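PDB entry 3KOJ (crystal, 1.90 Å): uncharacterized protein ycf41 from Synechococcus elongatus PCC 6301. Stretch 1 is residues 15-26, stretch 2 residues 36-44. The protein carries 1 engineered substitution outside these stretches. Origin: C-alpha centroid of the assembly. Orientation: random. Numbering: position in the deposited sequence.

Stretch 1 (15-26) ILQATVVEAPQL
Stretch 2 36-44: VAEMVVQFP

How do the two backbones run past each other? Both stretches are extended, and they pair as antiparallel strands. Residues 36-43 form one continuous strand, whereas stretch 1 turns a corner at Glu22. The strand before the corner meets its partner at 127° between N-to-C directions, with axes approaching to 4.4 Å; the strand after it lies closer to antiparallel, at 158° and 4.5 Å. Thr19 faces Gln42 (CA to CA 5.2 Å), Val20 faces Val41 (4.4 Å), Glu22 faces Val40 (4.8 Å), Gln25 faces Glu38 (5.5 Å) and Leu26 faces Ala37 (4.4 Å). The register therefore slips by one residue twice, between Val20 and Glu22 and again between Glu22 and Gln25, each slip a beta bulge.

Which hydrogen bonds hold this register? Thr19 and Gln42 form a reciprocal pair, Thr19 N to Gln42 O at 2.9 Å and Gln42 N to Thr19 O at 2.8 Å. At the first bulge Val21, with phi/psi of -117/-6, departs from the extended values of its neighbours, and Val40 O accepts from both Val21 N (2.9 Å) and Glu22 N (3.2 Å). Val40 N returns a longer bond to Glu22 O at 3.3 Å. Beyond the second bulge, Gln25 N to Glu38 O and Glu38 N to Gln25 O are both 3.0 Å. Pro24 has no amide hydrogen to give, but its CA makes a CA-H...O contact with Glu38 O at 3.3 Å. Water 1 accepts from Thr19 OG1 at 2.8 Å and donates to Gln42 O at 3.1 Å, tying the Thr19 side chain (chi1 m) to the opposing backbone.

What packs along the face that carries Val20, Val41, Leu26 and Ala37? Val20 (chi1 t) and Val41 (chi1 m) are buried here. The selenomethionine Met39, with chi angles p, t, t, starts toward stretch 1, its CB lying 3.2 Å from Glu22 O and 4.1 Å from Pro24 CB, but its end leads away; its CE still comes within 4.3 Å of Val20 CG2. Leu26, whose chi1 of -123° falls between wells while chi2 is t, sets CG 4.0 Å from Ala37 CB and brings CD2 to 3.1 Å from Val36 O.

How do the remaining side chains close the contact? Ala18 points toward stretch 2, and its CB packs 3.6 Å from Val41 CB and 4.0 Å from Phe43 CB. Phe43 (chi1 p, chi2 100°) receives Leu16 (m, t) over one face of its ring, with Leu16 CD1 4.2 Å from Phe43 CE2. Val21 (chi1 m) points sideways; its CG2 lies 3.7 Å from Val40 CG1 and its CG1 3.7 Å from Gln42 CB. On the face shared by Glu22, Val40 (chi1 t) and Gln42 (t, t), Glu22 CB approaches Val40 CB to 3.5 Å, while the Glu22 chain extends with chi1 and chi2 both t.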

# COMPACT_ATOMS: atom_id res chain seq x y z
N ILE B 15 1.83 -4.46 3.07
CA ILE B 15 1.26 -4.14 4.37
C ILE B 15 0.23 -5.21 4.71
O ILE B 15 -0.76 -5.39 4.00
CB ILE B 15 0.64 -2.74 4.33
CG1 ILE B 15 1.74 -1.74 3.95
CG2 ILE B 15 0.02 -2.40 5.70
CD1 ILE B 15 1.32 -0.30 3.87
N LEU B 16 0.49 -5.92 5.80
CA LEU B 16 -0.35 -7.03 6.21
C LEU B 16 -0.81 -6.99 7.66
O LEU B 16 -0.04 -6.69 8.56
CB LEU B 16 0.40 -8.35 6.01
CG LEU B 16 0.93 -8.79 4.65
CD1 LEU B 16 2.01 -9.86 4.84
CD2 LEU B 16 -0.21 -9.33 3.80
N GLN B 17 -2.07 -7.35 7.85
CA GLN B 17 -2.67 -7.45 9.17
C GLN B 17 -2.51 -8.94 9.46
O GLN B 17 -2.96 -9.77 8.67
CB GLN B 17 -4.14 -7.09 9.08
CG GLN B 17 -4.86 -6.97 10.39
CD GLN B 17 -6.31 -6.60 10.17
OE1 GLN B 17 -6.62 -5.82 9.26
NE2 GLN B 17 -7.20 -7.14 10.99
N ALA B 18 -1.86 -9.29 10.57
CA ALA B 18 -1.64 -10.69 10.89
C ALA B 18 -1.54 -10.96 12.39
O ALA B 18 -1.45 -10.03 13.19
CB ALA B 18 -0.36 -11.18 10.20
N THR B 19 -1.54 -12.24 12.73
CA THR B 19 -1.45 -12.70 14.11
C THR B 19 -0.10 -13.37 14.36
O THR B 19 0.34 -14.20 13.57
CB THR B 19 -2.58 -13.72 14.41
OG1 THR B 19 -3.85 -13.13 14.12
CG2 THR B 19 -2.54 -14.15 15.88
N VAL B 20 0.55 -13.01 15.46
CA VAL B 20 1.84 -13.61 15.81
C VAL B 20 1.62 -15.06 16.25
O VAL B 20 0.89 -15.31 17.21
CB VAL B 20 2.51 -12.81 16.96
CG1 VAL B 20 3.85 -13.44 17.34
CG2 VAL B 20 2.69 -11.36 16.55
N VAL B 21 2.22 -16.01 15.54
CA VAL B 21 2.06 -17.42 15.90
C VAL B 21 3.36 -18.11 16.31
O VAL B 21 3.36 -19.27 16.71
CB VAL B 21 1.38 -18.21 14.77
CG1 VAL B 21 -0.01 -17.63 14.51
CG2 VAL B 21 2.23 -18.17 13.51
N GLU B 22 4.47 -17.39 16.18
CA GLU B 22 5.75 -17.90 16.65
C GLU B 22 6.44 -16.68 17.22
O GLU B 22 6.71 -15.71 16.50
CB GLU B 22 6.60 -18.55 15.56
CG GLU B 22 7.77 -19.33 16.18
CD GLU B 22 8.41 -20.34 15.24
OE1 GLU B 22 7.68 -21.07 14.54
OE2 GLU B 22 9.66 -20.43 15.23
N ALA B 23 6.70 -16.74 18.52
CA ALA B 23 7.33 -15.63 19.22
C ALA B 23 8.66 -15.21 18.62
O ALA B 23 9.45 -16.04 18.16
CB ALA B 23 7.52 -15.99 20.70
N PRO B 24 8.92 -13.90 18.60
CA PRO B 24 10.16 -13.35 18.06
C PRO B 24 11.40 -13.86 18.80
O PRO B 24 11.39 -13.98 20.02
CB PRO B 24 9.97 -11.84 18.21
CG PRO B 24 8.97 -11.71 19.32
CD PRO B 24 8.01 -12.82 19.02
N GLN B 25 12.43 -14.18 18.03
CA GLN B 25 13.71 -14.64 18.56
C GLN B 25 14.73 -13.64 18.06
O GLN B 25 14.74 -13.29 16.88
CB GLN B 25 14.05 -16.04 18.03
CG GLN B 25 13.03 -17.11 18.38
CD GLN B 25 12.83 -17.26 19.87
OE1 GLN B 25 11.75 -16.98 20.40
NE2 GLN B 25 13.87 -17.71 20.56
N LEU B 26 15.60 -13.16 18.96
CA LEU B 26 16.60 -12.17 18.58
C LEU B 26 18.02 -12.70 18.55
O LEU B 26 18.41 -13.55 19.35
CB LEU B 26 16.52 -10.97 19.53
CG LEU B 26 16.28 -9.61 18.88
CD1 LEU B 26 16.04 -8.57 19.96
CD2 LEU B 26 17.47 -9.22 18.02
N VAL B 36 18.75 -8.61 15.01
CA VAL B 36 17.83 -9.12 14.01
C VAL B 36 16.83 -10.04 14.70
O VAL B 36 17.20 -10.96 15.43
CB VAL B 36 18.56 -9.86 12.85
CG1 VAL B 36 19.53 -10.86 13.41
CG2 VAL B 36 17.55 -10.53 11.93
N ALA B 37 15.55 -9.74 14.51
CA ALA B 37 14.49 -10.50 15.13
C ALA B 37 13.66 -11.21 14.08
O ALA B 37 13.35 -10.63 13.03
CB ALA B 37 13.60 -9.57 15.94
N GLU B 38 13.30 -12.46 14.34
CA GLU B 38 12.48 -13.18 13.39
C GLU B 38 11.33 -13.86 14.12
O GLU B 38 11.48 -14.34 15.24
CB GLU B 38 13.31 -14.19 12.58
CG GLU B 38 13.38 -15.60 13.12
CD GLU B 38 14.07 -16.54 12.14
OE1 GLU B 38 15.20 -16.21 11.71
OE2 GLU B 38 13.49 -17.58 11.78
N MSE B 39 10.17 -13.86 13.48
CA MSE B 39 8.98 -14.47 14.06
C MSE B 39 8.14 -14.98 12.91
O MSE B 39 8.51 -14.85 11.76
CB MSE B 39 8.20 -13.44 14.89
CG MSE B 39 7.67 -12.25 14.12
SE MSE B 39 6.74 -10.96 15.27
CE MSE B 39 5.74 -10.02 13.91
N VAL B 40 6.99 -15.57 13.24
CA VAL B 40 6.10 -16.07 12.20
C VAL B 40 4.71 -15.53 12.48
O VAL B 40 4.29 -15.45 13.63
CB VAL B 40 6.05 -17.61 12.19
CG1 VAL B 40 5.07 -18.09 11.12
CG2 VAL B 40 7.44 -18.18 11.93
N VAL B 41 4.01 -15.13 11.42
CA VAL B 41 2.66 -14.62 11.58
C VAL B 41 1.72 -15.41 10.69
O VAL B 41 2.15 -16.08 9.75
CB VAL B 41 2.55 -13.12 11.22
CG1 VAL B 41 3.50 -12.31 12.09
CG2 VAL B 41 2.85 -12.91 9.72
N GLN B 42 0.43 -15.33 11.00
CA GLN B 42 -0.59 -16.02 10.21
C GLN B 42 -1.67 -15.02 9.81
O GLN B 42 -2.07 -14.17 10.61
CB GLN B 42 -1.21 -17.16 11.02
CG GLN B 42 -2.31 -17.90 10.27
CD GLN B 42 -2.90 -19.05 11.09
OE1 GLN B 42 -2.24 -20.07 11.32
NE2 GLN B 42 -4.14 -18.88 11.53
N PHE B 43 -2.11 -15.11 8.57
CA PHE B 43 -3.17 -14.23 8.09
C PHE B 43 -4.13 -15.02 7.23
O PHE B 43 -3.77 -16.05 6.65
CB PHE B 43 -2.58 -13.01 7.35
CG PHE B 43 -1.58 -13.36 6.28
CD1 PHE B 43 -1.95 -13.39 4.94
CD2 PHE B 43 -0.24 -13.58 6.61
CE1 PHE B 43 -1.01 -13.63 3.95
CE2 PHE B 43 0.71 -13.83 5.62
CZ PHE B 43 0.32 -13.86 4.29
N PRO B 44 -5.38 -14.55 7.13
CA PRO B 44 -6.44 -15.20 6.36
C PRO B 44 -6.14 -15.46 4.89
O PRO B 44 -5.49 -14.65 4.22
CB PRO B 44 -7.63 -14.26 6.53
CG PRO B 44 -7.35 -13.56 7.82
CD PRO B 44 -5.88 -13.28 7.70
O HOH W 1 -4.76 -12.89 11.53
O HOH W 2 10.88 -17.17 15.63